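Chintase (Rhizomucor miehei, PDB 5YUQ) hydrolyses chitin as a family 18 glycoside hydrolase, with an active site in the form of a tunnel. Local coordinates at residues K58-V64 against L99-D105. Sequence-based numbering, arbitrary orientation.
Sequences KSISLSV and LDGLNLD
Neighbouring parallel strands of a TIM barrel, here a family 18 glycoside hydrolase, show how one strand pair separates two environments. Strands 59-64 and 101-105 run extended at 34° to each other, their axes approaching to 4.4 Å, with helix 80-97 in the β-α-β crossover between them. L62 pairs with L102, S63 with N103 and V64 with L104. V64 (72 Å² buried) donates from N to N103 O at 2.8 Å, and V64 O accepts D105 N at 2.8 Å; V64 CB, with chi1 t, lies 3.8 Å from L104 CD2. L62 (63 Å²), also t, belongs to the same apolar, helix-facing layer, its CB 3.5 Å from L99 CD1; L62 N donates to G101 O (3.1 Å) and L62 O accepts N103 N (2.8 Å). At the N-terminal end D100 (65 Å²) turns at psi -11°: D100 N donates to I60 O at 2.9 Å, and D100 OD2 accepts I60 N at 2.8 Å, sharing that oxygen with H54. G101 is then fully extended (-176/176); an ideal CB there would clash with S61 OG at 2.7 Å. The opposite face, looking into the barrel, is polar, and S61 OG bonds H24. D100 to E107 fit the family 18 DxxDxDxE signature of the fourth barrel strand, with N103 at the middle aspartate; by analogy with relatives E107, beside D105, is probably the general acid. S63 OG, chi1 t, donates to N103 OD1 at 2.8 Å, and that OD1 also bonds Y7 OH.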
loop_
_atom_site.group_PDB
_atom_site.type_symbol
_atom_site.label_atom_id
_atom_site.label_comp_id
_atom_site.label_asym_id
_atom_site.label_seq_id
_atom_site.Cartn_x
_atom_site.Cartn_y
_atom_site.Cartn_z
ATOM N N LYS A 58 5.488 -17.486 -12.984
ATOM C CA LYS A 58 5.002 -16.220 -12.446
ATOM C C LYS A 58 6.094 -15.169 -12.351
ATOM O O LYS A 58 7.260 -15.490 -12.123
ATOM C CB LYS A 58 4.404 -16.453 -11.064
ATOM C CG LYS A 58 3.283 -17.472 -11.061
ATOM C CD LYS A 58 2.038 -16.954 -11.773
ATOM C CE LYS A 58 0.996 -18.066 -11.903
ATOM N NZ LYS A 58 -0.350 -17.556 -12.284
ATOM N N SER A 59 5.701 -13.907 -12.520
ATOM C CA SER A 59 6.622 -12.784 -12.424
ATOM C C SER A 59 6.811 -12.351 -10.975
ATOM O O SER A 59 5.866 -12.369 -10.183
ATOM C CB SER A 59 6.084 -11.593 -13.220
ATOM O OG SER A 59 6.127 -11.841 -14.609
ATOM N N ILE A 60 8.033 -11.959 -10.627
ATOM C CA ILE A 60 8.299 -11.466 -9.279
ATOM C C ILE A 60 9.147 -10.202 -9.314
ATOM O O ILE A 60 10.157 -10.133 -10.013
ATOM C CB ILE A 60 8.939 -12.560 -8.370
ATOM C CG1 ILE A 60 9.312 -11.985 -6.997
ATOM C CG2 ILE A 60 10.158 -13.183 -9.038
ATOM C CD1 ILE A 60 9.499 -13.064 -5.922
ATOM N N SER A 61 8.709 -9.193 -8.571
ATOM C CA SER A 61 9.458 -7.961 -8.416
ATOM C C SER A 61 9.893 -7.810 -6.975
ATOM O O SER A 61 9.226 -8.291 -6.070
ATOM C CB SER A 61 8.593 -6.750 -8.764
ATOM O OG SER A 61 8.236 -6.754 -10.133
ATOM N N LEU A 62 11.009 -7.125 -6.767
ATOM C CA LEU A 62 11.418 -6.720 -5.433
ATOM C C LEU A 62 10.926 -5.306 -5.180
ATOM O O LEU A 62 11.105 -4.423 -6.029
ATOM C CB LEU A 62 12.939 -6.760 -5.314
ATOM C CG LEU A 62 13.550 -6.313 -3.989
ATOM C CD1 LEU A 62 13.108 -7.228 -2.861
ATOM C CD2 LEU A 62 15.064 -6.282 -4.118
ATOM N N SER A 63 10.287 -5.107 -4.031
ATOM C CA SER A 63 9.871 -3.777 -3.610
ATOM C C SER A 63 10.972 -3.143 -2.785
ATOM O O SER A 63 11.462 -3.736 -1.818
ATOM C CB SER A 63 8.571 -3.829 -2.813
ATOM O OG SER A 63 8.074 -2.512 -2.591
ATOM N N VAL A 64 11.341 -1.926 -3.170
ATOM C CA VAL A 64 12.442 -1.206 -2.553
ATOM C C VAL A 64 11.890 0.015 -1.832
ATOM O O VAL A 64 11.244 0.868 -2.448
ATOM C CB VAL A 64 13.458 -0.750 -3.633
ATOM C CG1 VAL A 64 14.569 0.097 -3.021
ATOM C CG2 VAL A 64 14.031 -1.958 -4.357
ATOM N N LEU A 99 15.426 -11.171 -10.805
ATOM C CA LEU A 99 14.122 -10.560 -10.619
ATOM C C LEU A 99 13.531 -10.127 -11.950
ATOM O O LEU A 99 14.258 -9.771 -12.878
ATOM C CB LEU A 99 14.237 -9.350 -9.688
ATOM C CG LEU A 99 14.759 -9.635 -8.282
ATOM C CD1 LEU A 99 15.085 -8.319 -7.573
ATOM C CD2 LEU A 99 13.734 -10.425 -7.501
ATOM N N ASP A 100 12.209 -10.160 -12.033
ATOM C CA ASP A 100 11.511 -9.701 -13.225
ATOM C C ASP A 100 11.215 -8.223 -13.178
ATOM O O ASP A 100 10.819 -7.633 -14.186
ATOM C CB ASP A 100 10.212 -10.466 -13.371
ATOM C CG ASP A 100 10.445 -11.945 -13.430
ATOM O OD1 ASP A 100 11.102 -12.376 -14.399
ATOM O OD2 ASP A 100 10.010 -12.662 -12.505
ATOM N N GLY A 101 11.414 -7.618 -12.016
ATOM C CA GLY A 101 11.184 -6.199 -11.906
ATOM C C GLY A 101 11.532 -5.580 -10.577
ATOM O O GLY A 101 11.915 -6.266 -9.635
ATOM N N LEU A 102 11.392 -4.264 -10.517
ATOM C CA LEU A 102 11.599 -3.518 -9.289
ATOM C C LEU A 102 10.386 -2.644 -9.059
ATOM O O LEU A 102 9.919 -1.968 -9.972
ATOM C CB LEU A 102 12.842 -2.636 -9.388
ATOM C CG LEU A 102 14.197 -3.340 -9.407
ATOM C CD1 LEU A 102 15.295 -2.343 -9.806
ATOM C CD2 LEU A 102 14.490 -3.965 -8.049
ATOM N N ASN A 103 9.884 -2.681 -7.833
ATOM C CA ASN A 103 8.765 -1.863 -7.407
ATOM C C ASN A 103 9.307 -0.844 -6.414
ATOM O O ASN A 103 9.710 -1.207 -5.317
ATOM C CB ASN A 103 7.711 -2.765 -6.738
ATOM C CG ASN A 103 6.582 -1.976 -6.084
ATOM O OD1 ASN A 103 6.504 -1.874 -4.859
ATOM N ND2 ASN A 103 5.687 -1.440 -6.905
ATOM N N LEU A 104 9.332 0.431 -6.784
ATOM C CA LEU A 104 9.913 1.440 -5.902
ATOM C C LEU A 104 8.822 2.022 -5.012
ATOM O O LEU A 104 7.788 2.466 -5.500
ATOM C CB LEU A 104 10.646 2.527 -6.699
ATOM C CG LEU A 104 11.747 1.984 -7.618
ATOM C CD1 LEU A 104 12.594 3.127 -8.184
ATOM C CD2 LEU A 104 12.616 0.948 -6.917
ATOM N N ASP A 105 9.042 1.963 -3.698
ATOM C CA ASP A 105 8.038 2.342 -2.707
ATOM C C ASP A 105 8.599 3.407 -1.766
ATOM O O ASP A 105 8.668 3.237 -0.553
ATOM C CB ASP A 105 7.590 1.089 -1.933
ATOM C CG ASP A 105 6.366 1.317 -1.071
ATOM O OD1 ASP A 105 5.715 2.383 -1.161
ATOM O OD2 ASP A 105 6.034 0.409 -0.281
HETATM O O HOH W 1 7.746 -4.047 -10.493
#